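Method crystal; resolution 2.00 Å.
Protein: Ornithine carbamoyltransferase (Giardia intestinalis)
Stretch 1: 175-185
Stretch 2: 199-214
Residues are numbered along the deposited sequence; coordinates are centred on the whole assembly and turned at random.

Stretch 1, residues 175-185: TYDLMRGCALL
Stretch 2, residues 199-214: FKPIKEVIDECEEIIA

Residues 175-185 of this ornithine carbamoyltransferase are helical throughout, within a helix that begins earlier in the chain. In the second stretch, Phe 199 to Ile 202 lead into a helix spanning 203-214 that runs on beyond it. Ile 202 (phi/psi -81/143°) takes the N-cap position, its O accepting from Val 205 N at 2.9 Å. The two helices run nearly parallel, with 14° between their N-to-C directions and a closest axial approach of 8.4 Å. The register is set by the CA atoms of Tyr 176 and Val 205, 6.3 Å apart, and those of Ala 183 and Ile 213, 5.4 Å apart. The contact between the stretches buries 621 Å², both sides summed.

The polar link across the contact is a salt bridge. The CA-to-CB bond of Arg 180 (chi1 m, chi2 t, chi3 t) points sideways to the second stretch, but its extended chain brings NE to 2.9 Å from Glu 208 OE1, a hydrogen bond with an N-H...O angle of 143°. The carboxylate oxygen lies at the guanidinium edge, near its plane. Glu 208 (chi1 t, chi2 t, chi3 40°) directs its CA-to-CB bond toward the first helix. On its own helix, Arg 180 NH1 also donates to Asp 177 OD1 at 2.8 Å, so the guanidinium joins acidic groups from both helices.

The Tyr 176 ring (chi1 -63°, chi2 173°) packs against the start of the second helix. Val 205 (chi1 t) places CG2 over one ring face, 3.8 Å from the centroid of the Tyr 176 ring and 14° off its normal, a CH-pi contact. Pro 201 CA meets the ring edge, 3.8 Å from Tyr 176 CE2, while Tyr 176 OH approaches Ile 202 CB at 3.5 Å.

Apolar packing continues along the helices. Met 179 (m, t, p) directs its CA-to-CB bond toward the second stretch, and its terminal CE lies 3.9 Å from Pro 201 CB, 3.8 Å from Val 205 CG1 and 4.0 Å from Ile 206 CG1. One turn further along the second helix, Cys 209 (chi1 m) inserts SG against the first helix backbone, 3.6 Å from both Met 179 C and Arg 180 N. The small side chain of Ala 183 accompanies close backbone approach: its CB is 4.0 Å from Cys 209 CB and 3.7 Å from Ile 212 CG1. Ile 212 (chi1 104°, chi2 79°) also reaches Leu 184. Although Leu 184 directs its CA-to-CB bond away, chi1 of -125° and chi2 of 25° bring its CD1 within 3.2 Å of Ile 212 CD1, a tight approach for two methyl groups.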

ATOM      1  N   THR A 175     -26.336  -5.083 -14.018  1.00 21.14           N
ATOM      2  CA  THR A 175     -27.317  -5.190 -15.101  1.00 25.48           C
ATOM      3  C   THR A 175     -27.546  -3.827 -15.761  1.00 29.69           C
ATOM      4  O   THR A 175     -27.501  -3.750 -16.979  1.00 29.24           O
ATOM      5  CB  THR A 175     -28.658  -5.732 -14.593  1.00 27.53           C
ATOM      6  OG1 THR A 175     -28.399  -6.826 -13.703  1.00 25.17           O
ATOM      7  CG2 THR A 175     -29.547  -6.202 -15.739  1.00 25.59           C
ATOM      8  N   TYR A 176     -27.751  -2.777 -14.953  1.00 28.54           N
ATOM      9  CA  TYR A 176     -27.821  -1.387 -15.447  1.00 35.71           C
ATOM     10  C   TYR A 176     -26.681  -1.053 -16.364  1.00 30.64           C
ATOM     11  O   TYR A 176     -26.881  -0.555 -17.465  1.00 37.54           O
ATOM     12  CB  TYR A 176     -27.826  -0.385 -14.295  1.00 30.14           C
ATOM     13  CG  TYR A 176     -29.044  -0.527 -13.385  1.00 25.69           C
ATOM     14  CD1 TYR A 176     -29.137   0.206 -12.216  1.00 31.57           C
ATOM     15  CD2 TYR A 176     -30.083  -1.430 -13.699  1.00 32.65           C
ATOM     16  CE1 TYR A 176     -30.247   0.065 -11.349  1.00 35.54           C
ATOM     17  CE2 TYR A 176     -31.228  -1.576 -12.836  1.00 33.23           C
ATOM     18  CZ  TYR A 176     -31.288  -0.825 -11.683  1.00 42.89           C
ATOM     19  OH  TYR A 176     -32.391  -0.964 -10.842  1.00 37.17           O
ATOM     20  N   ASP A 177     -25.471  -1.301 -15.910  1.00 29.45           N
ATOM     21  CA  ASP A 177     -24.320  -0.882 -16.726  1.00 30.08           C
ATOM     22  C   ASP A 177     -24.115  -1.776 -17.964  1.00 26.61           C
ATOM     23  O   ASP A 177     -23.602  -1.300 -18.980  1.00 27.34           O
ATOM     24  CB  ASP A 177     -23.055  -0.777 -15.834  1.00 30.22           C
ATOM     25  CG  ASP A 177     -22.379   0.591 -15.887  1.00 29.03           C
ATOM     26  OD1 ASP A 177     -22.886   1.551 -16.500  1.00 39.88           O
ATOM     27  OD2 ASP A 177     -21.299   0.705 -15.303  1.00 28.48           O
ATOM     28  N   LEU A 178     -24.528  -3.077 -17.920  1.00 23.19           N
ATOM     29  CA  LEU A 178     -24.463  -3.998 -19.108  1.00 27.54           C
ATOM     30  C   LEU A 178     -25.470  -3.495 -20.153  1.00 28.46           C
ATOM     31  O   LEU A 178     -25.138  -3.431 -21.341  1.00 29.70           O
ATOM     32  CB  LEU A 178     -24.803  -5.448 -18.698  1.00 24.90           C
ATOM     33  CG  LEU A 178     -23.737  -6.566 -18.726  1.00 34.04           C
ATOM     34  CD1 LEU A 178     -22.361  -6.030 -19.131  1.00 28.77           C
ATOM     35  CD2 LEU A 178     -23.647  -7.253 -17.360  1.00 29.83           C
ATOM     36  N   MET A 179     -26.681  -3.161 -19.710  1.00 29.21           N
ATOM     37  CA  MET A 179     -27.689  -2.609 -20.613  1.00 24.36           C
ATOM     38  C   MET A 179     -27.155  -1.366 -21.309  1.00 30.95           C
ATOM     39  O   MET A 179     -27.306  -1.228 -22.536  1.00 22.04           O
ATOM     40  CB  MET A 179     -28.954  -2.256 -19.838  1.00 25.68           C
ATOM     41  CG  MET A 179     -29.715  -3.483 -19.257  1.00 24.20           C
ATOM     42  SD  MET A 179     -30.883  -2.971 -17.957  1.00 30.82           S
ATOM     43  CE  MET A 179     -32.031  -1.961 -18.876  1.00 34.80           C
ATOM     44  N   ARG A 180     -26.533  -0.462 -20.544  1.00 30.00           N
ATOM     45  CA  ARG A 180     -25.892   0.737 -21.137  1.00 25.36           C
ATOM     46  C   ARG A 180     -24.780   0.393 -22.140  1.00 30.32           C
ATOM     47  O   ARG A 180     -24.670   1.054 -23.175  1.00 27.38           O
ATOM     48  CB  ARG A 180     -25.340   1.694 -20.064  1.00 30.78           C
ATOM     49  CG  ARG A 180     -26.383   2.391 -19.121  1.00 27.47           C
ATOM     50  CD  ARG A 180     -25.673   3.027 -17.912  1.00 28.74           C
ATOM     51  NE  ARG A 180     -26.593   3.317 -16.770  1.00 32.37           N
ATOM     52  CZ  ARG A 180     -26.371   2.974 -15.497  1.00 34.19           C
ATOM     53  NH1 ARG A 180     -25.285   2.296 -15.161  1.00 28.67           N
ATOM     54  NH2 ARG A 180     -27.251   3.281 -14.544  1.00 27.89           N
ATOM     55  N   GLY A 181     -23.912  -0.579 -21.812  1.00 25.45           N
ATOM     56  CA  GLY A 181     -22.815  -0.965 -22.725  1.00 29.05           C
ATOM     57  C   GLY A 181     -23.384  -1.491 -24.038  1.00 30.80           C
ATOM     58  O   GLY A 181     -22.952  -1.096 -25.113  1.00 31.37           O
ATOM     59  N   CYS A 182     -24.379  -2.370 -23.941  1.00 17.79           N
ATOM     60  CA  CYS A 182     -25.058  -2.939 -25.089  1.00 27.74           C
ATOM     61  C   CYS A 182     -25.687  -1.814 -25.917  1.00 29.74           C
ATOM     62  O   CYS A 182     -25.548  -1.787 -27.111  1.00 29.85           O
ATOM     63  CB  CYS A 182     -26.204  -3.858 -24.654  1.00 29.00           C
ATOM     64  SG  CYS A 182     -25.845  -5.496 -24.084  1.00 34.90           S
ATOM     65  N   ALA A 183     -26.454  -0.935 -25.295  1.00 28.51           N
ATOM     66  CA  ALA A 183     -27.093   0.147 -26.040  1.00 27.51           C
ATOM     67  C   ALA A 183     -26.060   0.936 -26.839  1.00 29.90           C
ATOM     68  O   ALA A 183     -26.300   1.270 -27.988  1.00 24.83           O
ATOM     69  CB  ALA A 183     -27.763   1.051 -25.095  1.00 26.96           C
ATOM     70  N   LEU A 184     -24.947   1.265 -26.167  1.00 28.20           N
ATOM     71  CA  LEU A 184     -23.810   2.048 -26.675  1.00 28.93           C
ATOM     72  C   LEU A 184     -23.180   1.343 -27.877  1.00 35.30           C
ATOM     73  O   LEU A 184     -22.843   1.973 -28.873  1.00 23.21           O
ATOM     74  CB  LEU A 184     -22.735   2.205 -25.545  1.00 36.13           C
ATOM     75  CG  LEU A 184     -22.217   3.586 -25.100  1.00 41.75           C
ATOM     76  CD1 LEU A 184     -23.228   4.684 -25.396  1.00 34.48           C
ATOM     77  CD2 LEU A 184     -21.880   3.574 -23.617  1.00 40.38           C
ATOM     78  N   LEU A 185     -23.047   0.011 -27.730  1.00 24.15           N
ATOM     79  CA  LEU A 185     -22.389  -0.811 -28.746  1.00 34.25           C
ATOM     80  C   LEU A 185     -23.342  -1.366 -29.820  1.00 36.02           C
ATOM     81  O   LEU A 185     -22.887  -1.905 -30.822  1.00 37.17           O
ATOM     82  CB  LEU A 185     -21.532  -1.932 -28.087  1.00 26.95           C
ATOM     83  CG  LEU A 185     -20.298  -1.410 -27.315  1.00 29.73           C
ATOM     84  CD1 LEU A 185     -19.745  -2.538 -26.473  1.00 25.65           C
ATOM     85  CD2 LEU A 185     -19.128  -0.903 -28.266  1.00 27.87           C
ATOM     86  N   PHE A 199     -37.151  -6.900  -8.907  1.00 40.83           N
ATOM     87  CA  PHE A 199     -36.129  -7.692  -9.572  1.00 37.72           C
ATOM     88  C   PHE A 199     -36.008  -7.304 -11.042  1.00 37.35           C
ATOM     89  O   PHE A 199     -35.300  -7.968 -11.778  1.00 31.56           O
ATOM     90  CB  PHE A 199     -36.406  -9.207  -9.408  1.00 35.70           C
ATOM     91  CG  PHE A 199     -36.417  -9.676  -7.941  1.00 42.19           C
ATOM     92  CD1 PHE A 199     -37.548  -9.519  -7.154  1.00 43.06           C
ATOM     93  CD2 PHE A 199     -35.278 -10.235  -7.358  1.00 42.15           C
ATOM     94  CE1 PHE A 199     -37.554  -9.908  -5.796  1.00 36.54           C
ATOM     95  CE2 PHE A 199     -35.277 -10.629  -6.022  1.00 42.31           C
ATOM     96  CZ  PHE A 199     -36.436 -10.478  -5.248  1.00 36.61           C
ATOM     97  N   LYS A 200     -36.693  -6.236 -11.457  1.00 33.09           N
ATOM     98  CA  LYS A 200     -36.637  -5.780 -12.847  1.00 38.14           C
ATOM     99  C   LYS A 200     -35.751  -4.547 -12.943  1.00 36.99           C
ATOM    100  O   LYS A 200     -35.627  -3.824 -11.985  1.00 36.52           O
ATOM    101  CB  LYS A 200     -38.026  -5.383 -13.355  1.00 37.89           C
ATOM    102  CG  LYS A 200     -39.106  -6.434 -13.282  1.00 45.99           C
ATOM    103  CD  LYS A 200     -40.409  -5.785 -13.693  1.00 36.91           C
ATOM    104  CE  LYS A 200     -41.458  -6.818 -13.818  1.00 39.50           C
ATOM    105  NZ  LYS A 200     -42.561  -6.394 -14.725  1.00 52.34           N
ATOM    106  N   PRO A 201     -35.192  -4.258 -14.136  1.00 34.92           N
ATOM    107  CA  PRO A 201     -34.483  -2.987 -14.303  1.00 34.28           C
ATOM    108  C   PRO A 201     -35.378  -1.804 -13.984  1.00 40.10           C
ATOM    109  O   PRO A 201     -36.587  -1.872 -14.136  1.00 45.07           O
ATOM    110  CB  PRO A 201     -34.148  -2.957 -15.786  1.00 39.77           C
ATOM    111  CG  PRO A 201     -34.251  -4.325 -16.254  1.00 40.89           C
ATOM    112  CD  PRO A 201     -35.223  -5.045 -15.372  1.00 39.24           C
ATOM    113  N   ILE A 202     -34.787  -0.711 -13.558  1.00 41.87           N
ATOM    114  CA  ILE A 202     -35.568   0.472 -13.213  1.00 44.62           C
ATOM    115  C   ILE A 202     -35.927   1.237 -14.505  1.00 42.75           C
ATOM    116  O   ILE A 202     -35.119   1.252 -15.437  1.00 28.64           O
ATOM    117  CB  ILE A 202     -34.772   1.267 -12.135  1.00 42.54           C
ATOM    118  CG1 ILE A 202     -35.615   1.446 -10.889  1.00 42.97           C
ATOM    119  CG2 ILE A 202     -34.121   2.506 -12.642  1.00 45.11           C
ATOM    120  CD1 ILE A 202     -35.774   0.159 -10.161  1.00 45.18           C
ATOM    121  N   LYS A 203     -37.126   1.831 -14.591  1.00 37.62           N
ATOM    122  CA  LYS A 203     -37.529   2.539 -15.838  1.00 36.34           C
ATOM    123  C   LYS A 203     -36.545   3.628 -16.316  1.00 38.54           C
ATOM    124  O   LYS A 203     -36.365   3.840 -17.539  1.00 37.21           O
ATOM    125  CB  LYS A 203     -38.978   3.067 -15.783  1.00 43.57           C
ATOM    126  CG  LYS A 203     -39.426   3.717 -17.101  1.00 49.49           C
ATOM    127  CD  LYS A 203     -40.845   3.298 -17.567  1.00 57.86           C
ATOM    128  CE  LYS A 203     -41.171   3.914 -18.939  1.00 54.86           C
ATOM    129  NZ  LYS A 203     -40.770   5.361 -19.034  1.00 56.70           N
ATOM    130  N   GLU A 204     -35.899   4.285 -15.362  1.00 38.31           N
ATOM    131  CA  GLU A 204     -34.927   5.311 -15.654  1.00 37.12           C
ATOM    132  C   GLU A 204     -33.783   4.754 -16.503  1.00 36.81           C
ATOM    133  O   GLU A 204     -33.311   5.406 -17.447  1.00 30.20           O
ATOM    134  CB  GLU A 204     -34.468   6.022 -14.362  1.00 40.47           C
ATOM    135  CG  GLU A 204     -33.129   5.616 -13.754  1.00 44.61           C
ATOM    136  CD  GLU A 204     -32.365   6.798 -13.157  1.00 55.77           C
ATOM    137  OE1 GLU A 204     -31.517   7.408 -13.872  1.00 58.62           O
ATOM    138  OE2 GLU A 204     -32.605   7.116 -11.966  1.00 56.62           O
ATOM    139  N   VAL A 205     -33.405   3.515 -16.205  1.00 31.32           N
ATOM    140  CA  VAL A 205     -32.247   2.864 -16.828  1.00 32.50           C
ATOM    141  C   VAL A 205     -32.635   2.399 -18.252  1.00 31.81           C
ATOM    142  O   VAL A 205     -31.906   2.633 -19.216  1.00 26.99           O
ATOM    143  CB  VAL A 205     -31.688   1.718 -15.910  1.00 38.79           C
ATOM    144  CG1 VAL A 205     -30.697   0.860 -16.635  1.00 32.23           C
ATOM    145  CG2 VAL A 205     -31.079   2.305 -14.616  1.00 23.97           C
ATOM    146  N   ILE A 206     -33.810   1.798 -18.389  1.00 30.72           N
ATOM    147  CA  ILE A 206     -34.384   1.455 -19.699  1.00 29.14           C
ATOM    148  C   ILE A 206     -34.471   2.707 -20.592  1.00 25.83           C
ATOM    149  O   ILE A 206     -33.953   2.706 -21.732  1.00 29.06           O
ATOM    150  CB  ILE A 206     -35.769   0.794 -19.545  1.00 38.39           C
ATOM    151  CG1 ILE A 206     -35.701  -0.388 -18.583  1.00 36.00           C
ATOM    152  CG2 ILE A 206     -36.292   0.312 -20.890  1.00 35.54           C
ATOM    153  CD1 ILE A 206     -37.110  -0.823 -18.019  1.00 38.25           C
ATOM    154  N   ASP A 207     -35.041   3.793 -20.063  1.00 27.09           N
ATOM    155  CA  ASP A 207     -35.128   5.081 -20.793  1.00 31.35           C
ATOM    156  C   ASP A 207     -33.776   5.636 -21.258  1.00 38.62           C
ATOM    157  O   ASP A 207     -33.621   6.030 -22.423  1.00 37.49           O
ATOM    158  CB  ASP A 207     -35.808   6.164 -19.943  1.00 33.91           C
ATOM    159  CG  ASP A 207     -37.281   5.876 -19.679  1.00 35.22           C
ATOM    160  OD1 ASP A 207     -37.827   4.889 -20.232  1.00 43.95           O
ATOM    161  OD2 ASP A 207     -37.896   6.648 -18.916  1.00 38.28           O
ATOM    162  N   GLU A 208     -32.804   5.687 -20.351  1.00 34.54           N
ATOM    163  CA  GLU A 208     -31.435   6.063 -20.755  1.00 38.15           C
ATOM    164  C   GLU A 208     -30.950   5.239 -21.924  1.00 32.28           C
ATOM    165  O   GLU A 208     -30.335   5.764 -22.875  1.00 32.81           O
ATOM    166  CB  GLU A 208     -30.441   5.919 -19.597  1.00 27.27           C
ATOM    167  CG  GLU A 208     -28.972   6.107 -20.039  1.00 39.82           C
ATOM    168  CD  GLU A 208     -28.006   6.236 -18.877  1.00 38.61           C
ATOM    169  OE1 GLU A 208     -28.187   5.505 -17.878  1.00 37.58           O
ATOM    170  OE2 GLU A 208     -27.061   7.053 -18.971  1.00 42.27           O
ATOM    171  N   CYS A 209     -31.168   3.934 -21.844  1.00 30.05           N
ATOM    172  CA  CYS A 209     -30.661   3.068 -22.909  1.00 27.67           C
ATOM    173  C   CYS A 209     -31.353   3.301 -24.231  1.00 31.45           C
ATOM    174  O   CYS A 209     -30.706   3.292 -25.297  1.00 26.14           O
ATOM    175  CB  CYS A 209     -30.740   1.592 -22.540  1.00 28.23           C
ATOM    176  SG  CYS A 209     -29.682   1.173 -21.200  1.00 32.44           S
ATOM    177  N   GLU A 210     -32.664   3.492 -24.192  1.00 27.88           N
ATOM    178  CA  GLU A 210     -33.394   3.643 -25.446  1.00 30.25           C
ATOM    179  C   GLU A 210     -33.073   5.010 -26.081  1.00 37.15           C
ATOM    180  O   GLU A 210     -32.933   5.131 -27.294  1.00 43.12           O
ATOM    181  CB  GLU A 210     -34.877   3.342 -25.235  1.00 31.49           C
ATOM    182  CG  GLU A 210     -35.030   1.850 -24.840  1.00 38.48           C
ATOM    183  CD  GLU A 210     -36.461   1.342 -24.813  1.00 46.91           C
ATOM    184  OE1 GLU A 210     -37.367   2.074 -24.351  1.00 48.18           O
ATOM    185  OE2 GLU A 210     -36.669   0.180 -25.230  1.00 44.74           O
ATOM    186  N   GLU A 211     -32.847   6.010 -25.237  1.00 38.30           N
ATOM    187  CA  GLU A 211     -32.293   7.280 -25.671  1.00 41.33           C
ATOM    188  C   GLU A 211     -30.868   7.230 -26.215  1.00 43.08           C
ATOM    189  O   GLU A 211     -30.563   7.960 -27.173  1.00 34.86           O
ATOM    190  CB  GLU A 211     -32.354   8.303 -24.550  1.00 48.45           C
ATOM    191  CG  GLU A 211     -31.753   9.645 -24.941  1.00 59.81           C
ATOM    192  CD  GLU A 211     -31.603  10.578 -23.770  1.00 71.69           C
ATOM    193  OE1 GLU A 211     -30.915  11.615 -23.941  1.00 77.72           O
ATOM    194  OE2 GLU A 211     -32.163  10.271 -22.682  1.00 77.90           O
ATOM    195  N   ILE A 212     -29.965   6.432 -25.629  1.00 36.90           N
ATOM    196  CA  ILE A 212     -28.628   6.444 -26.217  1.00 37.42           C
ATOM    197  C   ILE A 212     -28.656   5.748 -27.562  1.00 30.54           C
ATOM    198  O   ILE A 212     -27.983   6.173 -28.492  1.00 32.05           O
ATOM    199  CB  ILE A 212     -27.438   5.975 -25.301  1.00 37.40           C
ATOM    200  CG1 ILE A 212     -26.978   4.572 -25.659  1.00 32.77           C
ATOM    201  CG2 ILE A 212     -27.732   6.107 -23.793  1.00 48.54           C
ATOM    202  CD1 ILE A 212     -26.148   4.537 -26.808  1.00 29.63           C
ATOM    203  N   ILE A 213     -29.417   4.667 -27.692  1.00 29.85           N
ATOM    204  CA  ILE A 213     -29.498   4.010 -29.026  1.00 35.43           C
ATOM    205  C   ILE A 213     -30.139   4.915 -30.072  1.00 43.64           C
ATOM    206  O   ILE A 213     -29.668   4.952 -31.223  1.00 29.41           O
ATOM    207  CB  ILE A 213     -30.260   2.690 -29.018  1.00 44.49           C
ATOM    208  CG1 ILE A 213     -30.867   2.417 -30.399  1.00 47.34           C
ATOM    209  CG2 ILE A 213     -31.353   2.737 -28.058  1.00 53.96           C
ATOM    210  CD1 ILE A 213     -32.013   1.490 -30.372  1.00 44.65           C
ATOM    211  N   ALA A 214     -31.196   5.636 -29.663  1.00 34.92           N
ATOM    212  CA  ALA A 214     -31.840   6.650 -30.509  1.00 40.19           C
ATOM    213  C   ALA A 214     -30.862   7.744 -30.926  1.00 40.10           C
ATOM    214  O   ALA A 214     -30.808   8.099 -32.093  1.00 34.95           O
ATOM    215  CB  ALA A 214     -33.038   7.270 -29.809  1.00 33.68           C
TER